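Local coordinates for protein packaging enzyme P4 (Pseudomonas phage phi13, PDB 4BLP) that probably hydrolyses NTP as a hexameric RecA-like helicase motor to drive RNA packaging into the viral procapsid, at residues D[233-236]-D[237-241]. Numbering follows the deposited sequence.
Sequences VALY and AALTS
Ala237 N bonds to Val233 O at 3.2 Å, the first of four successive i to i+4 hydrogen bonds that identify 233-241 as alpha-helix, part of helix 233-248. The N-H...O angle of 163° is close to straight, and the donor lies in the carbonyl plane. Ala237 also packs on Phe220 of a neighbouring subunit.

Ala238 N reaches Ala234 O at 2.9 Å through a more bent N-H...O angle, the donor tilted from the carbonyl plane. Ala238 CB lies beside the same oxygen, 3.4 Å from Ala234 O.

Leu239 N repeats the pattern with Leu235 O at 2.9 Å. Because Leu239 CG stands beside its own backbone N, anti to the carbonyl carbon (chi1 -72°), the side chain leans back toward the preceding turn, and CG comes within 3.3 Å of Leu235 O. The branch CD1 continues to Leu235 CG, 4.4 Å away, a loose apolar contact one turn apart. Both leucines also touch Leu218 of helix 216-221, so this i to i+4 pair forms part of the interface between two helices of the RecA-like P-loop NTPase domain.

Thr240 N closes the series on Tyr236 O at 3.0 Å. On the face carrying these two residues, the Tyr236 side chain touches Val269 and Ile273 of helix 266-274, while Thr240 OG1 hydrogen-bonds both Ser276 O of its own chain and Arg216 NH1 of a neighbouring subunit, tying the helix to its own domain and to the hexamer interface. The threonine torsion (chi1 -62°) also turns its hydroxyl back along the helix, leaving Thr240 OG1 3.3 Å from Tyr236 O.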
ATOM      1  N   VAL D 233     -15.585   3.049   4.946  1.00 10.33           N
ATOM      2  CA  VAL D 233     -16.337   2.864   6.212  1.00 10.07           C
ATOM      3  C   VAL D 233     -15.797   3.756   7.294  1.00 12.93           C
ATOM      4  O   VAL D 233     -16.553   4.092   8.216  1.00 12.78           O
ATOM      5  CB  VAL D 233     -16.422   1.388   6.685  1.00 15.13           C
ATOM      6  CG1 VAL D 233     -17.222   0.575   5.679  1.00 15.98           C
ATOM      7  CG2 VAL D 233     -15.043   0.780   6.914  1.00 15.01           C
ATOM      8  N   ALA D 234     -14.525   4.198   7.196  1.00 11.22           N
ATOM      9  CA  ALA D 234     -13.970   5.138   8.166  1.00 12.74           C
ATOM     10  C   ALA D 234     -14.753   6.464   8.172  1.00 11.71           C
ATOM     11  O   ALA D 234     -14.742   7.165   9.187  1.00  9.87           O
ATOM     12  CB  ALA D 234     -12.491   5.397   7.867  1.00 13.79           C
ATOM     13  N   LEU D 235     -15.457   6.795   7.073  1.00  7.98           N
ATOM     14  CA  LEU D 235     -16.249   8.026   7.034  1.00  8.28           C
ATOM     15  C   LEU D 235     -17.414   7.876   8.015  1.00 10.55           C
ATOM     16  O   LEU D 235     -17.743   8.825   8.698  1.00  9.56           O
ATOM     17  CB  LEU D 235     -16.797   8.287   5.624  1.00  8.58           C
ATOM     18  CG  LEU D 235     -17.646   9.556   5.472  1.00 12.16           C
ATOM     19  CD1 LEU D 235     -16.882  10.858   5.858  1.00 13.41           C
ATOM     20  CD2 LEU D 235     -18.241   9.639   4.039  1.00 12.69           C
ATOM     21  N   TYR D 236     -18.046   6.693   8.041  1.00  9.75           N
ATOM     22  CA  TYR D 236     -19.188   6.482   8.956  1.00  8.75           C
ATOM     23  C   TYR D 236     -18.726   6.538  10.383  1.00  9.88           C
ATOM     24  O   TYR D 236     -19.408   7.154  11.202  1.00  9.65           O
ATOM     25  CB  TYR D 236     -19.856   5.135   8.699  1.00 11.11           C
ATOM     26  CG  TYR D 236     -20.242   4.906   7.256  1.00 11.17           C
ATOM     27  CD1 TYR D 236     -20.964   5.862   6.543  1.00 11.22           C
ATOM     28  CD2 TYR D 236     -19.937   3.709   6.618  1.00 11.22           C
ATOM     29  CE1 TYR D 236     -21.367   5.625   5.227  1.00 13.96           C
ATOM     30  CE2 TYR D 236     -20.329   3.466   5.308  1.00 11.43           C
ATOM     31  CZ  TYR D 236     -21.028   4.432   4.611  1.00 19.16           C
ATOM     32  OH  TYR D 236     -21.446   4.143   3.333  1.00 17.87           O
ATOM     33  N   ALA D 237     -17.566   5.902  10.701  1.00  8.89           N
ATOM     34  CA  ALA D 237     -17.036   5.956  12.080  1.00  7.82           C
ATOM     35  C   ALA D 237     -16.715   7.418  12.435  1.00  9.44           C
ATOM     36  O   ALA D 237     -16.942   7.842  13.578  1.00  8.14           O
ATOM     37  CB  ALA D 237     -15.766   5.098  12.175  1.00  9.35           C
ATOM     38  N   ALA D 238     -16.180   8.183  11.470  1.00  8.26           N
ATOM     39  CA  ALA D 238     -15.828   9.617  11.728  1.00  8.13           C
ATOM     40  C   ALA D 238     -17.085  10.402  12.024  1.00  9.59           C
ATOM     41  O   ALA D 238     -17.096  11.247  12.910  1.00  7.94           O
ATOM     42  CB  ALA D 238     -15.103  10.245  10.522  1.00  8.26           C
ATOM     43  N   LEU D 239     -18.146  10.156  11.243  1.00  7.63           N
ATOM     44  CA  LEU D 239     -19.408  10.896  11.496  1.00  6.80           C
ATOM     45  C   LEU D 239     -19.973  10.539  12.881  1.00 10.08           C
ATOM     46  O   LEU D 239     -20.459  11.420  13.584  1.00  8.56           O
ATOM     47  CB  LEU D 239     -20.429  10.531  10.410  1.00  7.58           C
ATOM     48  CG  LEU D 239     -20.117  11.124   9.014  1.00 10.99           C
ATOM     49  CD1 LEU D 239     -21.111  10.587   7.985  1.00 12.46           C
ATOM     50  CD2 LEU D 239     -20.154  12.699   9.025  1.00  9.95           C
ATOM     51  N   THR D 240     -19.862   9.279  13.302  1.00  8.06           N
ATOM     52  CA  THR D 240     -20.350   8.910  14.668  1.00  7.75           C
ATOM     53  C   THR D 240     -19.475   9.564  15.717  1.00 10.25           C
ATOM     54  O   THR D 240     -19.982   9.997  16.744  1.00  9.04           O
ATOM     55  CB  THR D 240     -20.394   7.377  14.835  1.00 10.17           C
ATOM     56  OG1 THR D 240     -21.340   6.892  13.865  1.00  8.65           O
ATOM     57  CG2 THR D 240     -20.830   6.952  16.251  1.00 13.32           C
ATOM     58  N   SER D 241     -18.165   9.613  15.485  1.00  6.72           N
ATOM     59  CA  SER D 241     -17.259  10.291  16.453  1.00  6.77           C
ATOM     60  C   SER D 241     -17.621  11.765  16.604  1.00 10.20           C
ATOM     61  O   SER D 241     -17.766  12.252  17.741  1.00 10.52           O
ATOM     62  CB  SER D 241     -15.797  10.141  16.019  1.00  9.35           C
ATOM     63  OG  SER D 241     -15.430   8.773  16.095  1.00  9.41           O
TER